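Local coordinates for peroxisomal membrane protein PEX15 (Saccharomyces cerevisiae, PDB 5VXV) that docks the Pex1/Pex6 AAA-ATPase at the peroxisomal membrane, where that complex extracts the Pex5 import receptor, at residues E22-V27 with L42-S47. Numbering follows the deposited sequence.
Sequences EKMSEV and LDLFVS
M24, modelled as selenomethionine, reaches across from helix 17-27 to helix 39-51 and slots its end between L44 and F45. Two touches make the contact, both apolar. The selenium lies against one branch of the leucine, M24 SE to L44 CD2 being 3.9 Å, and the terminal methyl meets the root of the phenylalanine rather than its ring, with M24 CE 3.9 Å from F45 CB. A long, flexible, unbranched side chain suits this place because it spans the gap between the helices, where the CA atoms of M24 and F45 are 8.1 Å apart. The chain runs extended at chi2 and then bends at chi3 (76°), which turns the methyl toward F45 while the selenium stays beside L44. Branched L44 offers a broad aliphatic flank. In F45, CG stands anti to the backbone N (chi1 175°); this carries the ring away from the methyl, leaving CB to face it, and the ring meets that of F35 with planes inclined at about 35°. Around this buried contact, M24 also packs on C8 of helix 3-13 and on F29 and I30 of the loop after its own helix. Polar residues sit on other faces: S25 hydrogen-bonds E65, and D43 forms a salt bridge with K90. In this mainly helical part of PEX15, predicted to be cytoplasmic, the contact joins helix 17-27 to helix 39-51, with L44 resting on helix 3-13 and F45 on helix 60-70.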
# COMPACT_ATOMS: atom_id res chain seq x y z
N GLU A 22 -7.18 -19.03 2.23
CA GLU A 22 -6.88 -20.44 2.01
C GLU A 22 -7.83 -21.06 0.99
O GLU A 22 -7.43 -21.89 0.17
CB GLU A 22 -6.94 -21.22 3.33
CG GLU A 22 -5.84 -20.85 4.33
CD GLU A 22 -4.47 -21.36 3.93
OE1 GLU A 22 -4.34 -21.96 2.84
OE2 GLU A 22 -3.51 -21.17 4.71
N LYS A 23 -9.11 -20.65 1.02
CA LYS A 23 -10.06 -21.17 0.04
C LYS A 23 -9.76 -20.65 -1.36
O LYS A 23 -9.84 -21.40 -2.34
CB LYS A 23 -11.49 -20.80 0.46
CG LYS A 23 -12.57 -21.39 -0.45
CD LYS A 23 -12.52 -22.91 -0.47
N MSE A 24 -9.41 -19.37 -1.47
CA MSE A 24 -9.05 -18.81 -2.77
C MSE A 24 -7.87 -19.58 -3.35
O MSE A 24 -7.83 -19.87 -4.54
CB MSE A 24 -8.69 -17.32 -2.64
CG MSE A 24 -9.86 -16.43 -2.22
SE MSE A 24 -9.46 -14.52 -2.31
CE MSE A 24 -9.57 -14.28 -4.24
N SER A 25 -6.91 -19.92 -2.48
CA SER A 25 -5.75 -20.69 -2.92
C SER A 25 -6.16 -22.11 -3.32
O SER A 25 -5.71 -22.62 -4.35
CB SER A 25 -4.70 -20.73 -1.81
OG SER A 25 -3.63 -21.58 -2.16
N GLU A 26 -7.00 -22.75 -2.51
CA GLU A 26 -7.43 -24.12 -2.79
C GLU A 26 -8.08 -24.23 -4.16
O GLU A 26 -7.85 -25.20 -4.89
CB GLU A 26 -8.40 -24.59 -1.70
CG GLU A 26 -8.94 -26.00 -1.89
CD GLU A 26 -10.09 -26.30 -0.95
N VAL A 27 -8.89 -23.23 -4.54
CA VAL A 27 -9.63 -23.30 -5.80
C VAL A 27 -8.86 -22.73 -6.98
O VAL A 27 -9.31 -22.87 -8.13
CB VAL A 27 -10.99 -22.59 -5.68
CG1 VAL A 27 -11.77 -23.13 -4.48
CG2 VAL A 27 -10.82 -21.08 -5.57
N LEU A 42 -9.77 -10.22 -8.00
CA LEU A 42 -8.59 -9.44 -7.62
C LEU A 42 -8.93 -8.48 -6.48
O LEU A 42 -8.16 -8.35 -5.52
CB LEU A 42 -8.06 -8.68 -8.83
CG LEU A 42 -6.93 -7.68 -8.59
CD1 LEU A 42 -5.72 -8.34 -7.95
CD2 LEU A 42 -6.54 -7.02 -9.91
N ASP A 43 -10.08 -7.81 -6.57
CA ASP A 43 -10.46 -6.85 -5.53
C ASP A 43 -10.58 -7.53 -4.17
O ASP A 43 -10.12 -7.00 -3.16
CB ASP A 43 -11.77 -6.17 -5.92
CG ASP A 43 -11.88 -4.76 -5.37
OD1 ASP A 43 -10.90 -3.99 -5.47
OD2 ASP A 43 -12.96 -4.41 -4.84
N LEU A 44 -11.21 -8.72 -4.13
CA LEU A 44 -11.32 -9.44 -2.87
C LEU A 44 -9.95 -9.84 -2.34
O LEU A 44 -9.65 -9.67 -1.15
CB LEU A 44 -12.19 -10.69 -3.05
CG LEU A 44 -12.23 -11.64 -1.85
CD1 LEU A 44 -12.76 -10.94 -0.61
CD2 LEU A 44 -13.05 -12.88 -2.16
N PHE A 45 -9.09 -10.37 -3.22
CA PHE A 45 -7.77 -10.80 -2.80
C PHE A 45 -7.00 -9.67 -2.14
O PHE A 45 -6.42 -9.84 -1.06
CB PHE A 45 -7.00 -11.36 -4.00
CG PHE A 45 -5.59 -11.73 -3.68
CD1 PHE A 45 -5.31 -12.85 -2.92
CD2 PHE A 45 -4.54 -10.95 -4.15
CE1 PHE A 45 -4.01 -13.19 -2.63
CE2 PHE A 45 -3.23 -11.30 -3.86
CZ PHE A 45 -2.96 -12.42 -3.11
N VAL A 46 -6.97 -8.50 -2.78
CA VAL A 46 -6.23 -7.36 -2.23
C VAL A 46 -6.83 -6.92 -0.90
O VAL A 46 -6.11 -6.62 0.06
CB VAL A 46 -6.19 -6.21 -3.25
CG1 VAL A 46 -5.53 -4.97 -2.65
CG2 VAL A 46 -5.45 -6.64 -4.50
N SER A 47 -8.17 -6.87 -0.82
CA SER A 47 -8.81 -6.44 0.42
C SER A 47 -8.53 -7.41 1.56
O SER A 47 -8.29 -6.99 2.70
CB SER A 47 -10.31 -6.29 0.21
OG SER A 47 -10.59 -5.16 -0.59